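Local coordinates for protein LipS lipolytic enzyme (Unidentified, PDB 4FBL) that probably hydrolyses ester bonds of lipids as a thermostable lipase of the alpha/beta hydrolase fold, at residues H58-S63 against P193-P198; W136-F141 against P215-P220; I182-V187 against L263-E268. All coordinates share one frame; numbering follows the deposited sequence.

Interaction 1: H58-S63 against P193-P198. With SPD (spermidine), chain I.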
ATOM      1  N   HIS C  58      -4.531  16.724   9.260  1.00 17.48           N
ATOM      2  CA  HIS C  58      -5.235  16.923   7.973  1.00 18.15           C
ATOM      3  C   HIS C  58      -4.847  15.799   6.919  1.00 18.28           C
ATOM      4  O   HIS C  58      -4.102  14.864   7.243  1.00 17.79           O
ATOM      5  CB  HIS C  58      -4.931  18.348   7.405  1.00 17.20           C
ATOM      6  CG  HIS C  58      -3.501  18.547   6.955  1.00 15.91           C
ATOM      7  ND1 HIS C  58      -3.037  18.051   5.764  1.00 13.34           N
ATOM      8  CD2 HIS C  58      -2.430  19.146   7.543  1.00 16.23           C
ATOM      9  CE1 HIS C  58      -1.745  18.360   5.622  1.00 14.77           C
ATOM     10  NE2 HIS C  58      -1.347  18.994   6.705  1.00 19.67           N
ATOM     11  N   GLY C  59      -5.365  15.900   5.682  1.00 18.37           N
ATOM     12  CA  GLY C  59      -5.138  14.830   4.704  1.00 17.78           C
ATOM     13  C   GLY C  59      -4.333  15.291   3.491  1.00 19.65           C
ATOM     14  O   GLY C  59      -3.722  16.374   3.509  1.00 18.39           O
ATOM     15  N   PHE C  60      -4.319  14.403   2.476  1.00 19.91           N
ATOM     16  CA  PHE C  60      -3.416  14.443   1.285  1.00 19.18           C
ATOM     17  C   PHE C  60      -3.862  15.612   0.381  1.00 17.95           C
ATOM     18  O   PHE C  60      -5.005  15.633  -0.017  1.00 20.51           O
ATOM     19  CB  PHE C  60      -3.675  13.102   0.568  1.00 19.62           C
ATOM     20  CG  PHE C  60      -2.852  12.869  -0.639  1.00 20.67           C
ATOM     21  CD1 PHE C  60      -1.513  12.458  -0.519  1.00 21.95           C
ATOM     22  CD2 PHE C  60      -3.472  12.934  -1.909  1.00 17.72           C
ATOM     23  CE1 PHE C  60      -0.748  12.124  -1.698  1.00 25.41           C
ATOM     24  CE2 PHE C  60      -2.727  12.664  -3.109  1.00 18.03           C
ATOM     25  CZ  PHE C  60      -1.379  12.280  -3.012  1.00 19.40           C
ATOM     26  N   THR C  61      -2.927  16.468   0.008  1.00 18.19           N
ATOM     27  CA  THR C  61      -3.087  17.775  -0.689  1.00 21.01           C
ATOM     28  C   THR C  61      -3.844  18.828   0.123  1.00 21.54           C
ATOM     29  O   THR C  61      -3.996  19.969  -0.342  1.00 22.27           O
ATOM     30  CB  THR C  61      -3.808  17.794  -2.097  1.00 20.23           C
ATOM     31  OG1 THR C  61      -5.198  17.633  -1.878  1.00 21.09           O
ATOM     32  CG2 THR C  61      -3.200  16.797  -3.097  1.00 20.32           C
ATOM     33  N   GLY C  62      -4.218  18.499   1.356  1.00 22.08           N
ATOM     34  CA  GLY C  62      -4.882  19.505   2.200  1.00 19.07           C
ATOM     35  C   GLY C  62      -3.914  20.197   3.101  1.00 18.11           C
ATOM     36  O   GLY C  62      -2.718  20.286   2.846  1.00 17.11           O
ATOM     37  N   SER C  63      -4.455  20.803   4.161  1.00 18.38           N
ATOM     38  CA  SER C  63      -3.595  21.603   5.058  1.00 17.75           C
ATOM     39  C   SER C  63      -4.346  21.785   6.399  1.00 16.01           C
ATOM     40  O   SER C  63      -5.520  21.431   6.463  1.00 17.38           O
ATOM     41  CB  SER C  63      -3.349  23.029   4.492  1.00 18.81           C
ATOM     42  OG  SER C  63      -4.559  23.817   4.689  1.00 20.42           O
ATOM     43  N   PRO C 193      -4.742  23.054  -5.800  1.00 25.83           N
ATOM     44  CA  PRO C 193      -5.645  23.059  -6.909  1.00 26.46           C
ATOM     45  C   PRO C 193      -5.372  21.875  -7.913  1.00 28.15           C
ATOM     46  O   PRO C 193      -6.216  21.595  -8.817  1.00 26.66           O
ATOM     47  CB  PRO C 193      -5.370  24.435  -7.561  1.00 27.75           C
ATOM     48  CG  PRO C 193      -3.903  24.657  -7.343  1.00 25.88           C
ATOM     49  CD  PRO C 193      -3.759  24.157  -5.879  1.00 24.09           C
ATOM     50  N   VAL C 194      -4.236  21.192  -7.692  1.00 27.77           N
ATOM     51  CA  VAL C 194      -3.783  20.049  -8.511  1.00 28.46           C
ATOM     52  C   VAL C 194      -3.326  18.894  -7.546  1.00 29.67           C
ATOM     53  O   VAL C 194      -2.909  19.145  -6.360  1.00 28.13           O
ATOM     54  CB  VAL C 194      -2.606  20.449  -9.476  1.00 27.16           C
ATOM     55  CG1 VAL C 194      -3.039  21.591 -10.431  1.00 28.12           C
ATOM     56  CG2 VAL C 194      -1.308  20.905  -8.722  1.00 26.94           C
ATOM     57  N   THR C 195      -3.437  17.656  -8.037  1.00 29.13           N
ATOM     58  CA  THR C 195      -2.772  16.488  -7.398  1.00 28.48           C
ATOM     59  C   THR C 195      -1.397  16.162  -8.019  1.00 27.14           C
ATOM     60  O   THR C 195      -1.317  15.883  -9.235  1.00 27.80           O
ATOM     61  CB  THR C 195      -3.653  15.326  -7.603  1.00 28.91           C
ATOM     62  OG1 THR C 195      -4.930  15.644  -7.035  1.00 32.21           O
ATOM     63  CG2 THR C 195      -3.031  14.058  -6.952  1.00 31.39           C
ATOM     64  N   PRO C 196      -0.303  16.292  -7.243  1.00 25.91           N
ATOM     65  CA  PRO C 196       1.025  15.936  -7.746  1.00 25.71           C
ATOM     66  C   PRO C 196       1.152  14.380  -7.806  1.00 25.85           C
ATOM     67  O   PRO C 196       1.125  13.658  -6.781  1.00 24.52           O
ATOM     68  CB  PRO C 196       1.994  16.439  -6.671  1.00 24.05           C
ATOM     69  CG  PRO C 196       1.155  17.073  -5.660  1.00 27.43           C
ATOM     70  CD  PRO C 196      -0.251  16.685  -5.819  1.00 24.87           C
ATOM     71  N   VAL C 197       1.214  13.891  -9.032  1.00 25.08           N
ATOM     72  CA  VAL C 197       1.249  12.433  -9.330  1.00 22.25           C
ATOM     73  C   VAL C 197       2.254  11.593  -8.529  1.00 19.52           C
ATOM     74  O   VAL C 197       1.863  10.554  -7.972  1.00 19.67           O
ATOM     75  CB  VAL C 197       1.341  12.245 -10.863  1.00 21.93           C
ATOM     76  CG1 VAL C 197       1.648  10.745 -11.244  1.00 18.53           C
ATOM     77  CG2 VAL C 197       0.045  12.601 -11.420  1.00 21.04           C
ATOM     78  N   PRO C 198       3.500  12.057  -8.396  1.00 18.87           N
ATOM     79  CA  PRO C 198       4.398  11.162  -7.664  1.00 20.40           C
ATOM     80  C   PRO C 198       4.014  10.899  -6.197  1.00 20.00           C
ATOM     81  O   PRO C 198       4.623  10.012  -5.623  1.00 21.56           O
ATOM     82  CB  PRO C 198       5.744  11.890  -7.679  1.00 19.51           C
ATOM     83  CG  PRO C 198       5.649  12.753  -8.930  1.00 21.43           C
ATOM     84  CD  PRO C 198       4.231  13.213  -8.933  1.00 20.45           C
TER
HETATM   85  N1  SPD I 301     -13.225  16.688  -1.304  1.00 32.74           N
HETATM   86  C2  SPD I 301     -11.943  17.262  -1.129  1.00 30.44           C
HETATM   87  C3  SPD I 301     -11.097  16.425  -0.100  1.00 38.12           C
HETATM   88  C4  SPD I 301     -10.081  17.330   0.575  1.00 39.07           C
HETATM   89  C5  SPD I 301      -8.741  17.373  -0.171  1.00 45.52           C
HETATM   90  N6  SPD I 301      -7.712  17.443   0.853  1.00 49.21           N
HETATM   91  C7  SPD I 301      -8.072  17.433   2.247  1.00 45.92           C
HETATM   92  C8  SPD I 301      -8.418  16.043   2.813  1.00 48.65           C
HETATM   93  C9  SPD I 301      -8.532  14.892   1.801  1.00 45.43           C
HETATM   94  N10 SPD I 301      -9.773  14.176   2.039  1.00 41.07           N
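Two side chains at the tip of a turn, Phe60 and Thr61, carry the contact with Thr195 and Pro196 and with the backbone of Val194. Thr61 does so through its methyl alone: CG2 lies 4.0 Å from Pro196 CD and about as far from the carbonyl oxygen of Val194, at the point where the two backbones come nearest, Thr61 to Thr195. The Phe60 ring reaches the strand beside Thr61, CG anti to the backbone N (chi1 -178°), which carries CE2 to within 4.1 Å of Thr195 CG2; the two side chains cross at about a right angle. Met96 of helix 93-97 packs on Phe60, Thr61 and Pro196 together.

The segment 58-63 follows strand 52-57 of the central sheet, and its His-Gly start matches the loop that, in many alpha/beta hydrolases, contributes to the oxyanion hole; such a role is inferred here. Across from it, strand 194-196 pairs with strand 174-176 in a small two-stranded sheet, where Thr195 OG1 is hydrogen-bonded to the carbonyl oxygen of Pro176.

Hydrogen bonds shape the 58-63 loop from within. Gly59 to Gly62 form a type II beta turn, and Gly59 O is gripped twice: by Gly62 N, and by His58 ND1 at 2.9 Å, a bond in the imidazole plane that lands on a carbonyl lone pair. His58 NE2 is held by Leu86 N, so both ring nitrogens are engaged and the rotation of the ring is fixed. Thr61 OG1, on the spermidine side, donates to Phe60 O at 2.7 Å.

Spermidine lies against this polar side. Its N6 makes a weak hydrogen bond of 3.4 Å to Phe60 O, while its C8 rests 4.0 Å from Gly59 CA, where the bare glycine lets the ligand lie on the backbone.

Interaction 2: W136-F141 against P215-P220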
ATOM      1  N   TRP C 136      -3.243   4.305  11.782  1.00 15.64           N
ATOM      2  CA  TRP C 136      -1.879   3.803  11.786  1.00 18.38           C
ATOM      3  C   TRP C 136      -1.253   4.036  13.147  1.00 19.88           C
ATOM      4  O   TRP C 136      -0.530   3.132  13.654  1.00 20.31           O
ATOM      5  CB  TRP C 136      -1.002   4.493  10.696  1.00 17.89           C
ATOM      6  CG  TRP C 136       0.428   4.218  10.878  1.00 19.00           C
ATOM      7  CD1 TRP C 136       1.155   3.094  10.431  1.00 19.60           C
ATOM      8  CD2 TRP C 136       1.378   5.069  11.530  1.00 18.70           C
ATOM      9  NE1 TRP C 136       2.472   3.191  10.835  1.00 21.60           N
ATOM     10  CE2 TRP C 136       2.653   4.393  11.492  1.00 21.77           C
ATOM     11  CE3 TRP C 136       1.286   6.331  12.132  1.00 18.80           C
ATOM     12  CZ2 TRP C 136       3.826   4.927  12.088  1.00 16.43           C
ATOM     13  CZ3 TRP C 136       2.452   6.868  12.724  1.00 17.68           C
ATOM     14  CH2 TRP C 136       3.718   6.162  12.677  1.00 19.92           C
ATOM     15  N   ALA C 137      -1.439   5.233  13.738  1.00 18.48           N
ATOM     16  CA  ALA C 137      -0.671   5.466  15.003  1.00 17.38           C
ATOM     17  C   ALA C 137      -1.255   4.637  16.189  1.00 17.58           C
ATOM     18  O   ALA C 137      -0.481   4.155  17.014  1.00 19.18           O
ATOM     19  CB  ALA C 137      -0.650   6.975  15.377  1.00 18.22           C
ATOM     20  N   ALA C 138      -2.570   4.429  16.244  1.00 15.40           N
ATOM     21  CA  ALA C 138      -3.190   3.627  17.274  1.00 19.13           C
ATOM     22  C   ALA C 138      -2.842   2.108  17.155  1.00 20.62           C
ATOM     23  O   ALA C 138      -2.870   1.391  18.179  1.00 22.41           O
ATOM     24  CB  ALA C 138      -4.733   3.814  17.289  1.00 17.97           C
ATOM     25  N   GLY C 139      -2.528   1.643  15.924  1.00 19.99           N
ATOM     26  CA  GLY C 139      -2.081   0.248  15.659  1.00 20.15           C
ATOM     27  C   GLY C 139      -0.575   0.068  15.884  1.00 20.66           C
ATOM     28  O   GLY C 139      -0.084  -0.996  16.358  1.00 21.16           O
ATOM     29  N   GLN C 140       0.152   1.124  15.602  1.00 19.16           N
ATOM     30  CA  GLN C 140       1.618   1.134  15.656  1.00 20.17           C
ATOM     31  C   GLN C 140       2.089   1.260  17.097  1.00 21.55           C
ATOM     32  O   GLN C 140       3.142   0.630  17.460  1.00 20.18           O
ATOM     33  CB  GLN C 140       2.202   2.293  14.872  1.00 18.85           C
ATOM     34  CG  GLN C 140       3.690   2.429  14.948  1.00 23.12           C
ATOM     35  CD  GLN C 140       4.435   1.213  14.239  1.00 31.67           C
ATOM     36  OE1 GLN C 140       4.556   1.179  13.046  1.00 28.40           O
ATOM     37  NE2 GLN C 140       4.893   0.243  15.008  1.00 27.68           N
ATOM     38  N   PHE C 141       1.322   2.021  17.906  1.00 19.64           N
ATOM     39  CA  PHE C 141       1.662   2.290  19.353  1.00 20.70           C
ATOM     40  C   PHE C 141       0.402   1.978  20.142  1.00 20.22           C
ATOM     41  O   PHE C 141      -0.347   2.882  20.524  1.00 20.61           O
ATOM     42  CB  PHE C 141       1.978   3.745  19.528  1.00 18.68           C
ATOM     43  CG  PHE C 141       3.105   4.223  18.619  1.00 24.26           C
ATOM     44  CD1 PHE C 141       4.472   3.946  18.936  1.00 25.03           C
ATOM     45  CD2 PHE C 141       2.809   4.915  17.425  1.00 18.47           C
ATOM     46  CE1 PHE C 141       5.521   4.395  18.048  1.00 25.47           C
ATOM     47  CE2 PHE C 141       3.822   5.404  16.563  1.00 22.53           C
ATOM     48  CZ  PHE C 141       5.180   5.146  16.856  1.00 22.85           C
ATOM     49  N   PRO C 215      -6.336  -4.994  13.485  1.00 23.08           N
ATOM     50  CA  PRO C 215      -6.524  -5.938  14.621  1.00 23.29           C
ATOM     51  C   PRO C 215      -5.720  -5.459  15.861  1.00 21.83           C
ATOM     52  O   PRO C 215      -6.083  -5.695  16.999  1.00 24.16           O
ATOM     53  CB  PRO C 215      -5.903  -7.262  14.061  1.00 22.22           C
ATOM     54  CG  PRO C 215      -6.308  -7.144  12.541  1.00 25.79           C
ATOM     55  CD  PRO C 215      -5.850  -5.695  12.275  1.00 22.78           C
ATOM     56  N   ARG C 216      -4.655  -4.739  15.645  1.00 21.35           N
ATOM     57  CA  ARG C 216      -3.873  -4.185  16.744  1.00 22.26           C
ATOM     58  C   ARG C 216      -4.402  -2.938  17.421  1.00 21.92           C
ATOM     59  O   ARG C 216      -3.922  -2.573  18.518  1.00 22.80           O
ATOM     60  CB  ARG C 216      -2.524  -3.822  16.239  1.00 23.37           C
ATOM     61  CG  ARG C 216      -1.505  -4.930  16.180  1.00 29.32           C
ATOM     62  CD  ARG C 216      -0.373  -4.239  15.504  1.00 37.44           C
ATOM     63  NE  ARG C 216       0.902  -4.751  15.893  1.00 43.35           N
ATOM     64  CZ  ARG C 216       1.875  -4.124  16.546  1.00 40.75           C
ATOM     65  NH1 ARG C 216       1.823  -2.869  16.977  1.00 30.93           N
ATOM     66  NH2 ARG C 216       2.966  -4.849  16.736  1.00 42.78           N
ATOM     67  N   VAL C 217      -5.376  -2.280  16.811  1.00 22.09           N
ATOM     68  CA  VAL C 217      -5.971  -1.075  17.448  1.00 22.00           C
ATOM     69  C   VAL C 217      -6.897  -1.537  18.564  1.00 23.88           C
ATOM     70  O   VAL C 217      -7.798  -2.298  18.276  1.00 22.21           O
ATOM     71  CB  VAL C 217      -6.835  -0.246  16.474  1.00 22.42           C
ATOM     72  CG1 VAL C 217      -7.471   0.911  17.222  1.00 21.17           C
ATOM     73  CG2 VAL C 217      -5.981   0.264  15.296  1.00 15.83           C
ATOM     74  N   LYS C 218      -6.640  -1.091  19.801  1.00 23.66           N
ATOM     75  CA  LYS C 218      -7.350  -1.569  20.994  1.00 26.92           C
ATOM     76  C   LYS C 218      -8.003  -0.399  21.723  1.00 24.70           C
ATOM     77  O   LYS C 218      -8.837  -0.636  22.531  1.00 24.27           O
ATOM     78  CB  LYS C 218      -6.371  -2.228  22.051  1.00 27.89           C
ATOM     79  CG  LYS C 218      -5.848  -3.681  21.738  1.00 35.91           C
ATOM     80  CD  LYS C 218      -6.904  -4.877  22.009  1.00 44.44           C
ATOM     81  CE  LYS C 218      -6.405  -6.299  21.534  1.00 46.01           C
ATOM     82  NZ  LYS C 218      -5.803  -6.244  20.125  1.00 39.24           N
ATOM     83  N   CYS C 219      -7.549   0.841  21.543  1.00 23.86           N
ATOM     84  CA  CYS C 219      -8.167   1.923  22.314  1.00 22.88           C
ATOM     85  C   CYS C 219      -9.616   2.185  21.876  1.00 22.89           C
ATOM     86  O   CYS C 219      -9.998   1.829  20.777  1.00 20.43           O
ATOM     87  CB  CYS C 219      -7.357   3.230  22.196  1.00 23.88           C
ATOM     88  SG  CYS C 219      -7.200   3.856  20.447  1.00 25.61           S
ATOM     89  N   PRO C 220     -10.413   2.875  22.718  1.00 21.78           N
ATOM     90  CA  PRO C 220     -11.741   3.377  22.309  1.00 22.19           C
ATOM     91  C   PRO C 220     -11.749   4.157  20.969  1.00 20.96           C
ATOM     92  O   PRO C 220     -10.815   4.877  20.667  1.00 20.45           O
ATOM     93  CB  PRO C 220     -12.175   4.258  23.492  1.00 22.12           C
ATOM     94  CG  PRO C 220     -11.495   3.679  24.644  1.00 21.95           C
ATOM     95  CD  PRO C 220     -10.129   3.174  24.126  1.00 22.92           C
TER
HETATM   96  O   HOH W   1      -4.775   1.099  20.282  1.00 21.84           O
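The end of helix 129-140, the helix that follows the presumed nucleophile elbow of this alpha/beta hydrolase, meets the loop leading into strand 221-226, with Arg216 reaching across to Gly139. NH1 of Arg216 donates to Gly139 O at 2.7 Å with an N-H...O angle of 163°. The oxygen lies at the edge of the guanidinium and in its plane, so the charged group meets the helix terminus edge-on. The arginine chain runs extended from CG to NE and passes alongside the same carbonyl, its CD 3.4 Å from Gly139 O. A cation here would be expected to interact favourably with the negative end of the helix dipole.

Gly139 also lets the backbones approach closely, its CA lying 4.5 Å from that of Val217. Val217 CG2 rests on the bare glycine backbone, 3.8 Å from Gly139 N, while the other branch, CG1, meets Ala138 CB at 4.0 Å. Cys219, from further along the loop, has a torsion (chi1 60°) that turns SG to the same methyl. A single water joins the two backbones, donating to Ala138 O and accepting from Lys218 N, both at 2.9 Å.

Beneath this apolar patch Ile148 of strand 147-151 touches both Ala138 and Cys219. On the other flank Trp136 is covered by helices 101-118 and 200-213, and Ala164 of the second subunit packs on Arg216 and accepts a hydrogen bond from Gln140 NE2, placing the helix end at the border between core and dimer interface.

Interaction 3: I182-V187 against L263-E268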
ATOM      1  N   ILE C 182     -17.888  19.164  -0.665  1.00 31.01           N
ATOM      2  CA  ILE C 182     -18.476  19.813   0.540  1.00 29.87           C
ATOM      3  C   ILE C 182     -19.963  20.014   0.216  1.00 31.37           C
ATOM      4  O   ILE C 182     -20.286  20.544  -0.819  1.00 29.50           O
ATOM      5  CB  ILE C 182     -17.768  21.147   0.863  1.00 29.73           C
ATOM      6  CG1 ILE C 182     -16.393  20.860   1.395  1.00 28.00           C
ATOM      7  CG2 ILE C 182     -18.586  21.988   1.968  1.00 33.50           C
ATOM      8  CD1 ILE C 182     -15.415  21.995   1.479  1.00 26.45           C
ATOM      9  N   LYS C 183     -20.889  19.497   1.027  1.00 33.06           N
ATOM     10  CA  LYS C 183     -22.288  19.685   0.684  1.00 34.23           C
ATOM     11  C   LYS C 183     -22.787  21.163   0.840  1.00 35.77           C
ATOM     12  O   LYS C 183     -23.485  21.675  -0.054  1.00 35.91           O
ATOM     13  CB  LYS C 183     -23.201  18.714   1.431  1.00 35.22           C
ATOM     14  CG  LYS C 183     -24.621  18.675   0.839  1.00 35.33           C
ATOM     15  CD  LYS C 183     -25.442  17.729   1.615  1.00 31.87           C
ATOM     16  CE  LYS C 183     -26.823  17.620   1.022  1.00 34.89           C
ATOM     17  NZ  LYS C 183     -27.502  16.557   1.777  1.00 37.33           N
ATOM     18  N   ALA C 184     -22.435  21.815   1.955  1.00 36.05           N
ATOM     19  CA  ALA C 184     -22.758  23.220   2.229  1.00 36.28           C
ATOM     20  C   ALA C 184     -22.236  24.141   1.121  1.00 38.22           C
ATOM     21  O   ALA C 184     -21.028  24.168   0.789  1.00 38.10           O
ATOM     22  CB  ALA C 184     -22.189  23.675   3.571  1.00 34.80           C
ATOM     23  N   GLU C 185     -23.151  24.979   0.633  1.00 39.08           N
ATOM     24  CA  GLU C 185     -22.940  25.775  -0.565  1.00 39.79           C
ATOM     25  C   GLU C 185     -21.980  26.867  -0.218  1.00 38.34           C
ATOM     26  O   GLU C 185     -22.015  27.380   0.895  1.00 37.73           O
ATOM     27  CB  GLU C 185     -24.307  26.282  -1.062  1.00 41.34           C
ATOM     28  CG  GLU C 185     -24.397  27.734  -1.498  1.00 47.62           C
ATOM     29  CD  GLU C 185     -25.579  27.942  -2.466  1.00 55.38           C
ATOM     30  OE1 GLU C 185     -26.732  27.520  -2.137  1.00 57.53           O
ATOM     31  OE2 GLU C 185     -25.334  28.503  -3.556  1.00 55.14           O
ATOM     32  N   GLY C 186     -21.068  27.186  -1.132  1.00 37.80           N
ATOM     33  CA  GLY C 186     -20.183  28.309  -0.867  1.00 38.48           C
ATOM     34  C   GLY C 186     -18.899  27.995  -0.123  1.00 39.11           C
ATOM     35  O   GLY C 186     -17.929  28.760  -0.263  1.00 39.42           O
ATOM     36  N   VAL C 187     -18.841  26.877   0.621  1.00 37.45           N
ATOM     37  CA  VAL C 187     -17.707  26.686   1.563  1.00 36.71           C
ATOM     38  C   VAL C 187     -16.391  26.314   0.845  1.00 36.42           C
ATOM     39  O   VAL C 187     -16.345  25.372   0.002  1.00 35.63           O
ATOM     40  CB  VAL C 187     -18.018  25.649   2.654  1.00 36.60           C
ATOM     41  CG1 VAL C 187     -16.827  25.475   3.588  1.00 33.91           C
ATOM     42  CG2 VAL C 187     -19.232  26.052   3.428  1.00 37.77           C
ATOM     43  N   LEU C 263     -15.520  20.812   7.674  1.00 24.25           N
ATOM     44  CA  LEU C 263     -15.855  22.160   7.169  1.00 25.66           C
ATOM     45  C   LEU C 263     -17.299  22.267   6.858  1.00 25.63           C
ATOM     46  O   LEU C 263     -17.778  23.362   6.586  1.00 28.65           O
ATOM     47  CB  LEU C 263     -15.044  22.451   5.912  1.00 24.62           C
ATOM     48  CG  LEU C 263     -13.775  23.336   5.894  1.00 29.56           C
ATOM     49  CD1 LEU C 263     -13.019  23.564   7.244  1.00 24.58           C
ATOM     50  CD2 LEU C 263     -12.851  23.097   4.727  1.00 25.54           C
ATOM     51  N   ASP C 264     -18.023  21.160   6.914  1.00 27.22           N
ATOM     52  CA  ASP C 264     -19.358  21.008   6.258  1.00 27.72           C
ATOM     53  C   ASP C 264     -20.571  21.164   7.247  1.00 26.84           C
ATOM     54  O   ASP C 264     -20.387  21.433   8.427  1.00 26.67           O
ATOM     55  CB  ASP C 264     -19.417  19.603   5.624  1.00 26.16           C
ATOM     56  CG  ASP C 264     -20.294  19.537   4.376  1.00 29.24           C
ATOM     57  OD1 ASP C 264     -21.251  20.350   4.241  1.00 30.11           O
ATOM     58  OD2 ASP C 264     -20.072  18.639   3.530  1.00 29.42           O
ATOM     59  N   ASN C 265     -21.784  20.870   6.801  1.00 26.14           N
ATOM     60  CA  ASN C 265     -22.946  21.114   7.669  1.00 26.61           C
ATOM     61  C   ASN C 265     -22.783  20.368   8.974  1.00 26.94           C
ATOM     62  O   ASN C 265     -23.359  20.775   9.975  1.00 24.42           O
ATOM     63  CB  ASN C 265     -24.275  20.618   7.067  1.00 26.32           C
ATOM     64  CG  ASN C 265     -24.662  21.370   5.838  1.00 27.93           C
ATOM     65  OD1 ASN C 265     -24.661  22.605   5.813  1.00 28.77           O
ATOM     66  ND2 ASN C 265     -24.946  20.630   4.778  1.00 26.28           N
ATOM     67  N   ASP C 266     -22.070  19.223   8.988  1.00 25.99           N
ATOM     68  CA  ASP C 266     -22.090  18.438  10.245  1.00 25.08           C
ATOM     69  C   ASP C 266     -20.915  18.794  11.123  1.00 23.89           C
ATOM     70  O   ASP C 266     -20.697  18.117  12.133  1.00 23.71           O
ATOM     71  CB  ASP C 266     -22.075  16.926   9.984  1.00 25.91           C
ATOM     72  CG  ASP C 266     -23.396  16.421   9.444  1.00 30.51           C
ATOM     73  OD1 ASP C 266     -24.399  16.533  10.177  1.00 33.97           O
ATOM     74  OD2 ASP C 266     -23.415  15.864   8.331  1.00 28.20           O
ATOM     75  N   LYS C 267     -20.127  19.819  10.769  1.00 23.15           N
ATOM     76  CA  LYS C 267     -18.912  20.153  11.621  1.00 22.76           C
ATOM     77  C   LYS C 267     -19.177  20.321  13.123  1.00 23.53           C
ATOM     78  O   LYS C 267     -18.390  19.908  14.011  1.00 22.16           O
ATOM     79  CB  LYS C 267     -18.151  21.355  11.060  1.00 24.00           C
ATOM     80  CG  LYS C 267     -18.882  22.806  11.081  1.00 22.29           C
ATOM     81  CD  LYS C 267     -17.997  23.811  10.338  1.00 22.59           C
ATOM     82  CE  LYS C 267     -18.384  25.249  10.796  1.00 28.05           C
ATOM     83  NZ  LYS C 267     -19.873  25.300  10.469  1.00 25.62           N
ATOM     84  N   GLU C 268     -20.292  20.983  13.447  1.00 23.69           N
ATOM     85  CA  GLU C 268     -20.678  21.159  14.874  1.00 21.95           C
ATOM     86  C   GLU C 268     -20.923  19.896  15.651  1.00 20.36           C
ATOM     87  O   GLU C 268     -20.439  19.767  16.795  1.00 21.31           O
ATOM     88  CB  GLU C 268     -21.952  22.020  14.914  1.00 23.39           C
ATOM     89  CG  GLU C 268     -21.671  23.507  14.584  1.00 20.97           C
ATOM     90  CD  GLU C 268     -21.840  23.826  13.101  1.00 26.91           C
ATOM     91  OE1 GLU C 268     -22.294  22.938  12.321  1.00 25.78           O
ATOM     92  OE2 GLU C 268     -21.442  24.977  12.742  1.00 28.22           O
TER
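Asp264 grips two successive backbone amides of the loop 182-187 with its two carboxylate oxygens. OD2 accepts from Lys183 N at 2.8 Å and OD1 from Ala184 N at 3.0 Å. Both amides come to the syn side of their oxygens, somewhat out of the carboxylate plane, and both bonds are close to straight, with the second reaching 168° at the hydrogen. OD1 has a further donor, its neighbour Asn265 N, which arrives on the anti side and from the opposite face of the plane to Ala184 N. Since Tyr258 N also bonds to OD2, each oxygen has two amide donors, an arrangement that should favour the ionised carboxylate and fix its orientation.

Van der Waals contacts surround these bonds. The Ile182 branch CG2 lies 3.8 Å from Asp264 CG, the two side chains sliding past each other in opposite directions. Ala184 CB nestles beside Asn265 OD1 at 3.5 Å; Asn265 ND2 is hydrogen-bonded to Asn256 O. Leu263 meets the other end of the loop, where Val187 CG1, anti to the backbone N (chi1 179°), comes to 4.2 Å from Leu263 CB. Leu263 CD2 also meets Ile182 CD1.

Each side is shaped by a beta turn, type II from Ala184 to Val187 and type I from Asp264 to Lys267, the latter leading directly into helix 267-279. The arrangement is that of an aspartate clasping the backbone of a surface loop. In this alpha/beta hydrolase it ties the excursion between strands 174-176 and 194-196 to the stretch just after His259, the presumed catalytic histidine.

How the interactions relate
From the N terminus, the loop after strand 52-57 comes first and waits until strand 194-196 for its partner, so interaction 1 closes a long loop that takes in the presumed nucleophile elbow. Helix 129-140 begins interaction 2 inside that loop but finds its partner beyond it, before strand 221-226. Interaction 3 opens within both earlier loops, at 182-187, and closes last, at the start of helix 267-279. All three cross and none nests. Interaction 1 forms part of the spermidine pocket and interaction 3 lies near it, their nearest atoms about 8 Å apart, whereas interaction 2, across the chain's centre, joins the end of helix 129-140 to the approach to strand 221-226, beside the second subunit.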